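Local coordinates for fucolectin-related protein (Streptococcus pneumoniae, PDB 2WMF) that probably hydrolyses glycosidic bonds in host blood-group carbohydrate antigens, acting as the catalytic module of a family 98 glycoside hydrolase, at residues A[267-272]-A[490-495]. Numbering follows the deposited sequence.
Sequences YASEPE and AMWALS
Ser269 meets Trp492 and Met491, and Ala268 meets Met491, where a loop of the (beta/alpha)8 barrel, between strands 237-243 and 289-293, abuts the short helix 489-493 of the C-terminal region. One hydrogen bond joins the two segments directly: Trp492 NE1 donates to Ser269 OG at 2.9 Å, with an N-H...O angle of 147° that makes it moderately bent. The acceptor lies at the indole edge, tilted 18° out of the ring plane. Ser269 OG is also hydrogen-bonded to Arg265 O; because a carbonyl can only accept, the serine hydroxyl is the donor there while its oxygen accepts the indole N-H. Arg265 NH1 in turn binds Met491 O and Leu494 O, a second polar link, from this loop to the last turn of the helix and the residue after it.

The van der Waals part belongs to Met491. Its chain leaves the helix extended, with CG anti to the backbone N (chi1 177°), and bends only at chi3, which swings CE back beside Ser269 OG. Met491 SD lies 3.8 Å from Ala268 CB, while Trp514 of helix 506-517 also packs against this side chain. Beyond the sulfur, Met491 CE sits 3.7 Å from Ala268 O and 3.5 Å from Ser269 OG, the same oxygen that accepts the indole N-H.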
loop_
_atom_site.group_PDB
_atom_site.type_symbol
_atom_site.label_atom_id
_atom_site.label_comp_id
_atom_site.label_asym_id
_atom_site.label_seq_id
_atom_site.Cartn_x
_atom_site.Cartn_y
_atom_site.Cartn_z
ATOM N N TYR A 267 -5.889 -11.683 -10.975
ATOM C CA TYR A 267 -5.435 -10.343 -10.568
ATOM C C TYR A 267 -6.595 -9.365 -10.367
ATOM O O TYR A 267 -6.402 -8.242 -9.865
ATOM C CB TYR A 267 -4.360 -9.771 -11.491
ATOM C CG TYR A 267 -4.711 -9.420 -12.921
ATOM C CD1 TYR A 267 -5.785 -8.584 -13.240
ATOM C CD2 TYR A 267 -3.848 -9.805 -13.979
ATOM C CE1 TYR A 267 -6.048 -8.225 -14.581
ATOM C CE2 TYR A 267 -4.100 -9.432 -15.314
ATOM C CZ TYR A 267 -5.192 -8.655 -15.623
ATOM O OH TYR A 267 -5.393 -8.255 -16.940
ATOM N N ALA A 268 -7.811 -9.799 -10.748
ATOM C CA ALA A 268 -9.033 -9.032 -10.533
ATOM C C ALA A 268 -9.893 -9.616 -9.402
ATOM O O ALA A 268 -11.085 -9.298 -9.277
ATOM C CB ALA A 268 -9.836 -8.908 -11.887
ATOM N N SER A 269 -9.245 -10.415 -8.537
ATOM C CA SER A 269 -9.935 -11.140 -7.501
ATOM C C SER A 269 -9.497 -10.877 -6.043
ATOM O O SER A 269 -10.120 -11.361 -5.110
ATOM C CB SER A 269 -9.920 -12.641 -7.808
ATOM O OG SER A 269 -10.605 -12.921 -9.032
ATOM N N GLU A 270 -8.445 -10.089 -5.832
ATOM C CA GLU A 270 -8.104 -9.688 -4.451
ATOM C C GLU A 270 -9.238 -8.766 -3.947
ATOM O O GLU A 270 -9.550 -7.763 -4.620
ATOM C CB GLU A 270 -6.781 -8.940 -4.396
ATOM C CG GLU A 270 -6.468 -8.482 -2.970
ATOM C CD GLU A 270 -5.095 -7.905 -2.704
ATOM O OE1 GLU A 270 -4.173 -8.122 -3.498
ATOM O OE2 GLU A 270 -4.973 -7.240 -1.610
ATOM N N PRO A 271 -9.857 -9.090 -2.804
ATOM C CA PRO A 271 -10.965 -8.245 -2.322
ATOM C C PRO A 271 -10.593 -6.751 -2.280
ATOM O O PRO A 271 -9.488 -6.365 -1.867
ATOM C CB PRO A 271 -11.254 -8.809 -0.944
ATOM C CG PRO A 271 -10.880 -10.229 -1.069
ATOM C CD PRO A 271 -9.648 -10.251 -1.919
ATOM N N GLU A 272 -11.533 -5.935 -2.736
ATOM C CA GLU A 272 -11.336 -4.461 -2.799
ATOM C C GLU A 272 -10.902 -3.873 -1.459
ATOM O O GLU A 272 -9.942 -3.100 -1.379
ATOM C CB GLU A 272 -12.611 -3.767 -3.297
ATOM C CG GLU A 272 -12.935 -4.056 -4.784
ATOM C CD GLU A 272 -13.761 -5.272 -5.095
ATOM O OE1 GLU A 272 -13.838 -6.235 -4.260
ATOM O OE2 GLU A 272 -14.361 -5.254 -6.218
ATOM N N ALA A 490 -19.352 -14.046 -11.304
ATOM C CA ALA A 490 -19.690 -13.858 -12.724
ATOM C C ALA A 490 -18.436 -13.882 -13.623
ATOM O O ALA A 490 -18.405 -14.529 -14.674
ATOM C CB ALA A 490 -20.482 -12.589 -12.943
ATOM N N MET A 491 -17.383 -13.189 -13.187
ATOM C CA MET A 491 -16.189 -13.104 -13.987
ATOM C C MET A 491 -15.574 -14.515 -14.145
ATOM O O MET A 491 -15.124 -14.918 -15.250
ATOM C CB MET A 491 -15.188 -12.143 -13.316
ATOM C CG MET A 491 -13.856 -12.039 -14.043
ATOM S SD MET A 491 -12.744 -10.877 -13.226
ATOM C CE MET A 491 -12.664 -11.654 -11.589
ATOM N N TRP A 492 -15.582 -15.280 -13.051
ATOM C CA TRP A 492 -15.001 -16.632 -13.058
ATOM C C TRP A 492 -15.825 -17.615 -13.859
ATOM O O TRP A 492 -15.284 -18.654 -14.232
ATOM C CB TRP A 492 -14.738 -17.130 -11.632
ATOM C CG TRP A 492 -13.479 -16.532 -11.066
ATOM C CD1 TRP A 492 -13.365 -15.532 -10.133
ATOM C CD2 TRP A 492 -12.146 -16.847 -11.485
ATOM N NE1 TRP A 492 -12.031 -15.236 -9.928
ATOM C CE2 TRP A 492 -11.268 -16.032 -10.750
ATOM C CE3 TRP A 492 -11.613 -17.760 -12.402
ATOM C CZ2 TRP A 492 -9.900 -16.076 -10.925
ATOM C CZ3 TRP A 492 -10.257 -17.805 -12.573
ATOM C CH2 TRP A 492 -9.401 -16.988 -11.799
ATOM N N ALA A 493 -17.100 -17.292 -14.105
ATOM C CA ALA A 493 -18.015 -18.157 -14.883
ATOM C C ALA A 493 -17.877 -18.025 -16.399
ATOM O O ALA A 493 -18.415 -18.847 -17.138
ATOM C CB ALA A 493 -19.506 -17.964 -14.405
ATOM N N LEU A 494 -17.143 -17.024 -16.869
ATOM C CA LEU A 494 -17.049 -16.746 -18.291
ATOM C C LEU A 494 -16.288 -17.846 -19.008
ATOM O O LEU A 494 -15.311 -18.363 -18.475
ATOM C CB LEU A 494 -16.276 -15.428 -18.527
ATOM C CG LEU A 494 -16.791 -14.137 -17.901
ATOM C CD1 LEU A 494 -15.823 -12.964 -18.278
ATOM C CD2 LEU A 494 -18.180 -13.852 -18.393
ATOM N N SER A 495 -16.705 -18.145 -20.231
ATOM C CA SER A 495 -15.929 -18.985 -21.133
ATOM C C SER A 495 -14.776 -18.196 -21.738
ATOM O O SER A 495 -14.874 -16.977 -21.903
ATOM C CB SER A 495 -16.841 -19.464 -22.275
ATOM O OG SER A 495 -17.860 -20.310 -21.805
#